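Local structure of HepC.19480.a.B1 (Helicobacter pylori, 6MTZ) at residues T146-M154 with L201-F209; I96-H104 with I128-Y137. The protein is of unknown function but is probably a DHH-family phosphoesterase that hydrolyses phosphodiester bonds with the help of metal ions. One frame throughout, in Å; residues are numbered along the deposited sequence.

Contact 1: residues T146-M154 with L201-F209; sequences TWLEPLVEM and LEEVKNYLF. With EDO (1,2-ethanediol), chain C.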
loop_
_atom_site.group_PDB
_atom_site.type_symbol
_atom_site.label_atom_id
_atom_site.label_comp_id
_atom_site.label_asym_id
_atom_site.label_seq_id
_atom_site.Cartn_x
_atom_site.Cartn_y
_atom_site.Cartn_z
ATOM N N THR A 146 -22.249 -15.616 -0.639
ATOM C CA THR A 146 -21.940 -17.038 -0.568
ATOM C C THR A 146 -20.445 -17.316 -0.708
ATOM O O THR A 146 -19.983 -18.370 -0.261
ATOM C CB THR A 146 -22.744 -17.798 -1.628
ATOM O OG1 THR A 146 -22.473 -17.252 -2.914
ATOM C CG2 THR A 146 -24.226 -17.655 -1.357
ATOM N N TRP A 147 -19.670 -16.408 -1.315
ATOM C CA TRP A 147 -18.220 -16.547 -1.231
ATOM C C TRP A 147 -17.588 -15.593 -0.228
ATOM O O TRP A 147 -16.521 -15.910 0.316
ATOM C CB TRP A 147 -17.553 -16.367 -2.606
ATOM C CG TRP A 147 -17.725 -15.024 -3.273
ATOM C CD1 TRP A 147 -18.634 -14.707 -4.248
ATOM C CD2 TRP A 147 -16.953 -13.838 -3.045
ATOM N NE1 TRP A 147 -18.488 -13.392 -4.620
ATOM C CE2 TRP A 147 -17.456 -12.841 -3.906
ATOM C CE3 TRP A 147 -15.893 -13.518 -2.193
ATOM C CZ2 TRP A 147 -16.930 -11.560 -3.948
ATOM C CZ3 TRP A 147 -15.371 -12.230 -2.232
ATOM C CH2 TRP A 147 -15.897 -11.269 -3.096
ATOM N N LEU A 148 -18.232 -14.464 0.067
ATOM C CA LEU A 148 -17.606 -13.482 0.943
ATOM C C LEU A 148 -17.501 -13.996 2.379
ATOM O O LEU A 148 -16.449 -13.848 3.022
ATOM C CB LEU A 148 -18.372 -12.158 0.874
ATOM C CG LEU A 148 -17.787 -11.056 1.765
ATOM C CD1 LEU A 148 -16.311 -10.815 1.440
ATOM C CD2 LEU A 148 -18.572 -9.780 1.605
ATOM N N GLU A 149 -18.567 -14.631 2.896
ATOM C CA GLU A 149 -18.493 -15.115 4.275
ATOM C C GLU A 149 -17.481 -16.250 4.420
ATOM O O GLU A 149 -16.731 -16.262 5.404
ATOM C CB GLU A 149 -19.876 -15.528 4.795
ATOM C CG GLU A 149 -20.764 -14.312 5.051
ATOM C CD GLU A 149 -22.119 -14.659 5.641
ATOM O OE1 GLU A 149 -22.391 -15.856 5.871
ATOM O OE2 GLU A 149 -22.917 -13.727 5.876
ATOM N N PRO A 150 -17.401 -17.206 3.487
ATOM C CA PRO A 150 -16.297 -18.179 3.566
ATOM C C PRO A 150 -14.920 -17.533 3.516
ATOM O O PRO A 150 -14.009 -17.946 4.249
ATOM C CB PRO A 150 -16.551 -19.074 2.347
ATOM C CG PRO A 150 -18.034 -19.060 2.231
ATOM C CD PRO A 150 -18.386 -17.615 2.474
ATOM N N LEU A 151 -14.742 -16.530 2.663
ATOM C CA LEU A 151 -13.456 -15.840 2.608
ATOM C C LEU A 151 -13.136 -15.180 3.942
ATOM O O LEU A 151 -11.999 -15.254 4.426
ATOM C CB LEU A 151 -13.457 -14.816 1.468
ATOM C CG LEU A 151 -12.120 -14.170 1.053
ATOM C CD1 LEU A 151 -12.186 -13.694 -0.378
ATOM C CD2 LEU A 151 -11.767 -12.990 1.941
ATOM N N VAL A 152 -14.132 -14.538 4.557
ATOM C CA VAL A 152 -13.920 -13.915 5.859
ATOM C C VAL A 152 -13.507 -14.958 6.884
ATOM O O VAL A 152 -12.530 -14.774 7.620
ATOM C CB VAL A 152 -15.183 -13.156 6.295
ATOM C CG1 VAL A 152 -15.099 -12.801 7.775
ATOM C CG2 VAL A 152 -15.341 -11.909 5.443
ATOM N N GLU A 153 -14.235 -16.076 6.932
ATOM C CA GLU A 153 -13.941 -17.115 7.909
ATOM C C GLU A 153 -12.549 -17.706 7.688
ATOM O O GLU A 153 -11.829 -18.011 8.652
ATOM C CB GLU A 153 -15.021 -18.199 7.850
ATOM C CG GLU A 153 -14.942 -19.204 9.006
ATOM C CD GLU A 153 -15.242 -18.580 10.381
ATOM O OE1 GLU A 153 -15.815 -17.462 10.452
ATOM O OE2 GLU A 153 -14.901 -19.219 11.400
ATOM N N MET A 154 -12.149 -17.860 6.422
ATOM C CA MET A 154 -10.809 -18.349 6.103
ATOM C C MET A 154 -9.742 -17.432 6.686
ATOM O O MET A 154 -8.817 -17.887 7.371
ATOM C CB MET A 154 -10.639 -18.456 4.582
ATOM C CG MET A 154 -9.153 -18.580 4.141
ATOM S SD MET A 154 -8.828 -18.110 2.421
ATOM C CE MET A 154 -8.679 -16.324 2.543
ATOM N N LEU A 201 -6.790 -11.545 -4.015
ATOM C CA LEU A 201 -7.494 -12.159 -2.892
ATOM C C LEU A 201 -8.908 -12.540 -3.295
ATOM O O LEU A 201 -9.357 -13.658 -3.023
ATOM C CB LEU A 201 -7.496 -11.209 -1.689
ATOM C CG LEU A 201 -8.216 -11.761 -0.464
ATOM C CD1 LEU A 201 -7.521 -13.034 -0.035
ATOM C CD2 LEU A 201 -8.241 -10.719 0.664
ATOM N N GLU A 202 -9.615 -11.637 -3.987
ATOM C CA GLU A 202 -10.969 -11.965 -4.443
ATOM C C GLU A 202 -10.997 -13.208 -5.335
ATOM O O GLU A 202 -11.976 -13.964 -5.304
ATOM C CB GLU A 202 -11.603 -10.777 -5.185
ATOM C CG GLU A 202 -13.040 -11.089 -5.652
ATOM C CD GLU A 202 -13.835 -9.880 -6.126
ATOM O OE1 GLU A 202 -13.435 -8.719 -5.854
ATOM O OE2 GLU A 202 -14.879 -10.106 -6.771
ATOM N N GLU A 203 -9.942 -13.455 -6.126
ATOM C CA GLU A 203 -9.954 -14.641 -6.995
ATOM C C GLU A 203 -10.017 -15.938 -6.200
ATOM O O GLU A 203 -10.416 -16.974 -6.744
ATOM C CB GLU A 203 -8.722 -14.669 -7.934
ATOM C CG GLU A 203 -8.993 -14.091 -9.338
ATOM C CD GLU A 203 -7.736 -13.554 -10.040
ATOM O OE1 GLU A 203 -7.852 -13.032 -11.172
ATOM O OE2 GLU A 203 -6.634 -13.633 -9.459
ATOM N N VAL A 204 -9.650 -15.916 -4.920
ATOM C CA VAL A 204 -9.796 -17.112 -4.092
ATOM C C VAL A 204 -11.234 -17.621 -4.085
ATOM O O VAL A 204 -11.471 -18.806 -3.821
ATOM C CB VAL A 204 -9.286 -16.805 -2.661
ATOM C CG1 VAL A 204 -9.601 -17.906 -1.698
ATOM C CG2 VAL A 204 -7.808 -16.587 -2.689
ATOM N N LYS A 205 -12.214 -16.754 -4.380
ATOM C CA LYS A 205 -13.604 -17.200 -4.431
ATOM C C LYS A 205 -13.814 -18.297 -5.472
ATOM O O LYS A 205 -14.758 -19.084 -5.353
ATOM C CB LYS A 205 -14.523 -16.011 -4.723
ATOM C CG LYS A 205 -14.536 -15.547 -6.186
ATOM C CD LYS A 205 -15.174 -14.159 -6.312
ATOM C CE LYS A 205 -15.101 -13.657 -7.748
ATOM N NZ LYS A 205 -15.703 -12.305 -7.914
ATOM N N ASN A 206 -12.955 -18.380 -6.482
ATOM C CA ASN A 206 -13.069 -19.442 -7.467
ATOM C C ASN A 206 -12.366 -20.720 -7.041
ATOM O O ASN A 206 -12.369 -21.686 -7.801
ATOM C CB ASN A 206 -12.533 -18.951 -8.808
ATOM C CG ASN A 206 -13.366 -17.827 -9.354
ATOM O OD1 ASN A 206 -14.591 -17.859 -9.249
ATOM N ND2 ASN A 206 -12.719 -16.800 -9.870
ATOM N N TYR A 207 -11.803 -20.756 -5.839
ATOM C CA TYR A 207 -11.101 -21.920 -5.311
ATOM C C TYR A 207 -11.738 -22.484 -4.049
ATOM O O TYR A 207 -11.590 -23.676 -3.788
ATOM C CB TYR A 207 -9.628 -21.548 -5.023
ATOM C CG TYR A 207 -8.873 -21.263 -6.304
ATOM C CD1 TYR A 207 -8.913 -20.007 -6.889
ATOM C CD2 TYR A 207 -8.166 -22.279 -6.956
ATOM C CE1 TYR A 207 -8.251 -19.748 -8.075
ATOM C CE2 TYR A 207 -7.508 -22.043 -8.140
ATOM C CZ TYR A 207 -7.554 -20.772 -8.696
ATOM O OH TYR A 207 -6.905 -20.522 -9.874
ATOM N N LEU A 208 -12.432 -21.648 -3.261
ATOM C CA LEU A 208 -12.995 -22.062 -1.971
ATOM C C LEU A 208 -13.756 -23.371 -2.057
ATOM O O LEU A 208 -13.719 -24.185 -1.126
ATOM C CB LEU A 208 -13.933 -20.978 -1.433
ATOM C CG LEU A 208 -13.264 -19.680 -1.000
ATOM C CD1 LEU A 208 -14.290 -18.573 -0.975
ATOM C CD2 LEU A 208 -12.633 -19.872 0.362
ATOM N N PHE A 209 -14.473 -23.589 -3.151
ATOM C CA PHE A 209 -15.343 -24.747 -3.257
ATOM C C PHE A 209 -14.720 -25.857 -4.087
ATOM O O PHE A 209 -15.433 -26.750 -4.546
ATOM C CB PHE A 209 -16.692 -24.318 -3.821
ATOM C CG PHE A 209 -17.280 -23.151 -3.093
ATOM C CD1 PHE A 209 -17.811 -23.311 -1.817
ATOM C CD2 PHE A 209 -17.266 -21.892 -3.656
ATOM C CE1 PHE A 209 -18.331 -22.234 -1.133
ATOM C CE2 PHE A 209 -17.785 -20.802 -2.974
ATOM C CZ PHE A 209 -18.314 -20.971 -1.716
HETATM C C1 EDO C . -18.293 -15.216 8.198
HETATM O O1 EDO C . -17.911 -16.440 8.840
HETATM C C2 EDO C . -18.142 -14.046 9.171
HETATM O O2 EDO C . -19.404 -13.682 9.743
#
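In the helical region that follows the parallel-sheet domain, helix 145-159 packs against residues 201-209, the last turn of helix 190-203 and the chain that follows it, and Trp147 lying on Lys205 forms the centre of the contact. This is a CH-pi pair: CD of Lys205 stands 3.7 Å from the centroid of the five-membered ring of Trp147, only 14° off the ring normal, while CB of Leu148 lies toward the rim of the opposite face. With CG set between the backbone N and the carbonyl carbon and the rest extended, the lysine chain crosses the indole and brings NZ to Glu202 OE2 in a 2.6 Å salt bridge, received on the anti lone pair. That carboxylate is turned 20° from the indole plane, and its OE2 comes within 3.8 Å of Trp147 CZ2. The salt bridge thus probably steadies the alkyl chain that the ring rests on.

Pro150 illustrates how an interrupted helix shapes its surroundings. Having no N-H, it cannot bond back to Thr146, and the helix kinks there; Thr146 O lies in the plane of the Phe209 ring, at its edge, 3.4 Å from CZ. Beside it, Leu208 CD1 touches both Trp147 O and Pro150 CB, 4.0 Å from the latter. Farther along, Leu151 CD1 sits 3.9 Å from Leu201 O. Met154 SD lies 4.2 Å from Val204 CG1, and the bend at chi3 (83°) turns the methyl CE to Leu201 CD1. Helix 168-180 touches this end of the interface through Cys174, which packs on both Met154 and Val204.

Contact 2: residues I96-H104 with I128-Y137; sequences IQIQLLDHH and IVYEFLKKHY. With EDO (1,2-ethanediol), chain C.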
loop_
_atom_site.group_PDB
_atom_site.type_symbol
_atom_site.label_atom_id
_atom_site.label_comp_id
_atom_site.label_asym_id
_atom_site.label_seq_id
_atom_site.Cartn_x
_atom_site.Cartn_y
_atom_site.Cartn_z
ATOM N N ILE A 96 -19.567 13.452 10.999
ATOM C CA ILE A 96 -18.421 12.568 10.875
ATOM C C ILE A 96 -18.562 11.491 11.933
ATOM O O ILE A 96 -18.408 11.773 13.128
ATOM C CB ILE A 96 -17.096 13.321 11.043
ATOM C CG1 ILE A 96 -16.969 14.424 9.989
ATOM C CG2 ILE A 96 -15.924 12.352 10.991
ATOM C CD1 ILE A 96 -15.788 15.330 10.198
ATOM N N GLN A 97 -18.858 10.266 11.505
ATOM C CA GLN A 97 -18.838 9.100 12.380
ATOM C C GLN A 97 -17.482 8.417 12.302
ATOM O O GLN A 97 -16.834 8.402 11.255
ATOM C CB GLN A 97 -19.929 8.107 11.992
ATOM C CG GLN A 97 -19.961 6.848 12.846
ATOM C CD GLN A 97 -21.131 5.943 12.497
ATOM O OE1 GLN A 97 -22.082 6.372 11.835
ATOM N NE2 GLN A 97 -21.068 4.686 12.939
ATOM N N ILE A 98 -17.053 7.839 13.416
ATOM C CA ILE A 98 -15.783 7.131 13.461
ATOM C C ILE A 98 -15.985 5.791 14.146
ATOM O O ILE A 98 -16.657 5.703 15.181
ATOM C CB ILE A 98 -14.692 7.948 14.178
ATOM C CG1 ILE A 98 -13.466 7.076 14.426
ATOM C CG2 ILE A 98 -15.198 8.536 15.486
ATOM C CD1 ILE A 98 -12.407 7.798 15.195
ATOM N N GLN A 99 -15.401 4.749 13.568
ATOM C CA GLN A 99 -15.436 3.415 14.154
ATOM C C GLN A 99 -14.081 2.754 13.951
ATOM O O GLN A 99 -13.639 2.575 12.809
ATOM C CB GLN A 99 -16.546 2.569 13.530
ATOM C CG GLN A 99 -16.693 1.192 14.145
ATOM C CD GLN A 99 -17.064 1.274 15.606
ATOM O OE1 GLN A 99 -18.181 1.665 15.946
ATOM N NE2 GLN A 99 -16.124 0.919 16.485
ATOM N N LEU A 100 -13.426 2.398 15.050
ATOM C CA LEU A 100 -12.187 1.632 15.010
ATOM C C LEU A 100 -12.494 0.202 15.429
ATOM O O LEU A 100 -13.145 -0.018 16.457
ATOM C CB LEU A 100 -11.107 2.244 15.914
ATOM C CG LEU A 100 -9.706 1.599 15.798
ATOM C CD1 LEU A 100 -8.579 2.621 15.871
ATOM C CD2 LEU A 100 -9.466 0.496 16.838
ATOM N N LEU A 101 -12.025 -0.758 14.630
ATOM C CA LEU A 101 -12.212 -2.186 14.869
ATOM C C LEU A 101 -10.848 -2.853 14.891
ATOM O O LEU A 101 -10.104 -2.751 13.913
ATOM C CB LEU A 101 -13.073 -2.817 13.772
ATOM C CG LEU A 101 -14.421 -2.134 13.571
ATOM C CD1 LEU A 101 -15.097 -2.650 12.315
ATOM C CD2 LEU A 101 -15.326 -2.303 14.812
ATOM N N ASP A 102 -10.524 -3.554 15.978
ATOM C CA ASP A 102 -9.202 -4.164 16.082
ATOM C C ASP A 102 -9.230 -5.296 17.102
ATOM O O ASP A 102 -10.168 -5.428 17.894
ATOM C CB ASP A 102 -8.124 -3.132 16.451
ATOM C CG ASP A 102 -6.727 -3.745 16.497
ATOM O OD1 ASP A 102 -6.402 -4.497 15.558
ATOM O OD2 ASP A 102 -5.980 -3.520 17.474
ATOM N N HIS A 103 -8.157 -6.100 17.088
ATOM C CA HIS A 103 -8.051 -7.286 17.924
ATOM C C HIS A 103 -6.723 -7.398 18.676
ATOM O O HIS A 103 -6.429 -8.469 19.217
ATOM C CB HIS A 103 -8.273 -8.538 17.066
ATOM C CG HIS A 103 -7.128 -8.867 16.158
ATOM N ND1 HIS A 103 -6.029 -9.588 16.574
ATOM C CD2 HIS A 103 -6.921 -8.591 14.849
ATOM C CE1 HIS A 103 -5.189 -9.729 15.563
ATOM N NE2 HIS A 103 -5.709 -9.137 14.505
ATOM N N HIS A 104 -5.926 -6.330 18.744
ATOM C CA HIS A 104 -4.588 -6.368 19.336
ATOM C C HIS A 104 -4.652 -5.950 20.804
ATOM O O HIS A 104 -5.017 -4.811 21.112
ATOM C CB HIS A 104 -3.626 -5.451 18.570
ATOM C CG HIS A 104 -3.222 -5.964 17.220
ATOM N ND1 HIS A 104 -3.951 -5.713 16.076
ATOM C CD2 HIS A 104 -2.147 -6.688 16.827
ATOM C CE1 HIS A 104 -3.352 -6.275 15.040
ATOM N NE2 HIS A 104 -2.254 -6.871 15.467
ATOM N N ILE A 128 -14.376 -8.945 12.330
ATOM C CA ILE A 128 -14.988 -7.830 13.047
ATOM C C ILE A 128 -15.575 -6.814 12.065
ATOM O O ILE A 128 -16.726 -6.390 12.206
ATOM C CB ILE A 128 -13.969 -7.165 13.994
ATOM C CG1 ILE A 128 -13.425 -8.162 15.019
ATOM C CG2 ILE A 128 -14.608 -5.975 14.703
ATOM C CD1 ILE A 128 -12.273 -7.606 15.829
ATOM N N VAL A 129 -14.792 -6.403 11.056
ATOM C CA VAL A 129 -15.305 -5.475 10.045
ATOM C C VAL A 129 -16.560 -6.038 9.395
ATOM O O VAL A 129 -17.574 -5.343 9.255
ATOM C CB VAL A 129 -14.237 -5.169 8.979
ATOM C CG1 VAL A 129 -14.863 -4.355 7.828
ATOM C CG2 VAL A 129 -13.064 -4.421 9.599
ATOM N N TYR A 130 -16.503 -7.302 8.968
ATOM C CA TYR A 130 -17.628 -7.869 8.235
ATOM C C TYR A 130 -18.899 -7.833 9.074
ATOM O O TYR A 130 -19.964 -7.403 8.606
ATOM C CB TYR A 130 -17.335 -9.304 7.783
ATOM C CG TYR A 130 -18.553 -9.893 7.096
ATOM C CD1 TYR A 130 -18.949 -9.428 5.857
ATOM C CD2 TYR A 130 -19.353 -10.849 7.733
ATOM C CE1 TYR A 130 -20.095 -9.938 5.223
ATOM C CE2 TYR A 130 -20.505 -11.367 7.116
ATOM C CZ TYR A 130 -20.874 -10.898 5.868
ATOM O OH TYR A 130 -22.004 -11.386 5.243
ATOM N N GLU A 131 -18.806 -8.258 10.329
ATOM C CA GLU A 131 -20.013 -8.329 11.142
ATOM C C GLU A 131 -20.523 -6.937 11.487
ATOM O O GLU A 131 -21.737 -6.705 11.506
ATOM C CB GLU A 131 -19.753 -9.189 12.384
ATOM C CG GLU A 131 -19.970 -10.678 12.030
ATOM C CD GLU A 131 -19.255 -11.697 12.913
ATOM O OE1 GLU A 131 -19.322 -12.892 12.559
ATOM O OE2 GLU A 131 -18.639 -11.335 13.936
ATOM N N PHE A 132 -19.620 -5.977 11.686
ATOM C CA PHE A 132 -20.061 -4.603 11.918
ATOM C C PHE A 132 -20.752 -4.021 10.686
ATOM O O PHE A 132 -21.817 -3.405 10.794
ATOM C CB PHE A 132 -18.878 -3.723 12.340
ATOM C CG PHE A 132 -19.209 -2.259 12.396
ATOM C CD1 PHE A 132 -19.855 -1.717 13.511
ATOM C CD2 PHE A 132 -18.866 -1.418 11.356
ATOM C CE1 PHE A 132 -20.147 -0.362 13.572
ATOM C CE2 PHE A 132 -19.170 -0.054 11.404
ATOM C CZ PHE A 132 -19.813 0.467 12.497
ATOM N N LEU A 133 -20.150 -4.176 9.503
ATOM C CA LEU A 133 -20.779 -3.623 8.305
ATOM C C LEU A 133 -22.089 -4.340 7.993
ATOM O O LEU A 133 -23.090 -3.696 7.654
ATOM C CB LEU A 133 -19.814 -3.697 7.108
ATOM C CG LEU A 133 -18.535 -2.869 7.270
ATOM C CD1 LEU A 133 -17.717 -2.841 5.973
ATOM C CD2 LEU A 133 -18.883 -1.451 7.723
ATOM N N LYS A 134 -22.107 -5.672 8.106
ATOM C CA LYS A 134 -23.318 -6.421 7.775
ATOM C C LYS A 134 -24.479 -6.022 8.678
ATOM O O LYS A 134 -25.629 -5.948 8.225
ATOM C CB LYS A 134 -23.055 -7.925 7.875
ATOM C CG LYS A 134 -24.197 -8.799 7.362
ATOM C CD LYS A 134 -24.395 -8.702 5.843
ATOM C CE LYS A 134 -25.587 -9.576 5.401
ATOM N NZ LYS A 134 -25.820 -9.601 3.906
ATOM N N LYS A 135 -24.200 -5.754 9.960
ATOM C CA LYS A 135 -25.272 -5.370 10.874
ATOM C C LYS A 135 -25.903 -4.037 10.488
ATOM O O LYS A 135 -27.093 -3.821 10.758
ATOM C CB LYS A 135 -24.767 -5.314 12.324
ATOM C CG LYS A 135 -24.508 -6.691 12.941
ATOM C CD LYS A 135 -24.967 -6.781 14.380
ATOM C CE LYS A 135 -23.823 -6.781 15.360
ATOM N NZ LYS A 135 -24.294 -7.204 16.720
ATOM N N HIS A 136 -25.147 -3.150 9.831
ATOM C CA HIS A 136 -25.589 -1.773 9.631
ATOM C C HIS A 136 -25.847 -1.382 8.183
ATOM O O HIS A 136 -26.618 -0.448 7.957
ATOM C CB HIS A 136 -24.570 -0.793 10.247
ATOM C CG HIS A 136 -24.473 -0.933 11.733
ATOM N ND1 HIS A 136 -23.490 -1.676 12.351
ATOM C CD2 HIS A 136 -25.302 -0.515 12.721
ATOM C CE1 HIS A 136 -23.693 -1.676 13.658
ATOM N NE2 HIS A 136 -24.790 -0.982 13.908
ATOM N N TYR A 137 -25.253 -2.065 7.205
ATOM C CA TYR A 137 -25.363 -1.665 5.810
ATOM C C TYR A 137 -25.697 -2.866 4.931
ATOM O O TYR A 137 -25.240 -3.985 5.180
ATOM C CB TYR A 137 -24.046 -1.017 5.340
ATOM C CG TYR A 137 -23.637 0.141 6.215
ATOM C CD1 TYR A 137 -24.268 1.382 6.108
ATOM C CD2 TYR A 137 -22.633 -0.009 7.165
ATOM C CE1 TYR A 137 -23.894 2.453 6.933
ATOM C CE2 TYR A 137 -22.252 1.051 7.987
ATOM C CZ TYR A 137 -22.883 2.270 7.870
ATOM O OH TYR A 137 -22.491 3.307 8.687
HETATM C C1 EDO C . -18.293 -15.216 8.198
HETATM O O1 EDO C . -17.911 -16.440 8.840
HETATM C C2 EDO C . -18.142 -14.046 9.171
HETATM O O2 EDO C . -19.404 -13.682 9.743
#
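Phe132 and Gln99 meet across strand 95-102 and helix 125-136 with the glutamine's aliphatic part over the ring: CG stands 3.9 Å from the ring centroid, 23° off the normal, a CH-pi contact. A bend at chi2 turns the amide aside, its plane 62° from the ring's, and lets NE2 donate to Leu100 O at 3.1 Å. His136 ND1 lies toward the rim of the opposite ring face while bonding to Phe132 O.

Leu101 carries the apolar part. Leu101 and Ile128 lie alongside each other pointing opposite ways, CB 3.6 Å from Ile128 CG2, whereas Leu101 stands roughly perpendicular to Val129, CD1 3.8 Å from Val129 CG2. Residues 128-136 run at 143° to residues 96-102, covering one face of a Rossmann-like parallel sheet. Where the strand ends, Ile128 CD1 reaches Asp102 O at 3.7 Å.

Asp102 points its CB away from the helix. Its OD1 accepts His104 ND1 at 2.8 Å on the syn lone pair, and OD2 accepts His104 N in an Asx turn. Residues 102-104 form the Asp-His-His signature, which in relatives helps build a metal site. Between these segments the attachment is apolar and CH-pi, while Asp102 orients His104, consistent with a preformed metal site as in relatives.

Overall arrangement
Contacts 1 and 2 lie in series along the chain, their centres about 20 Å apart, and the consecutive helices 125-136 and 145-159 join them. Where these helices meet, Tyr130 OH lies 2.6 Å from Glu149 OE2, a probable hydrogen bond, and Leu148 CD2 packs 3.9 Å from Tyr130 CE1. A 1,2-ethanediol, probably from the crystallisation liquor, spans the same seam, bonded through O1 to Glu153 OE1 and through O2 to Glu131 OE1; Glu153 also forms a salt bridge with Lys127. Contact 2 ends in the signature at residues 102-104, where His103 touches Asp159. Helix 145-159 thus connects contact 1 to the probable active-site region.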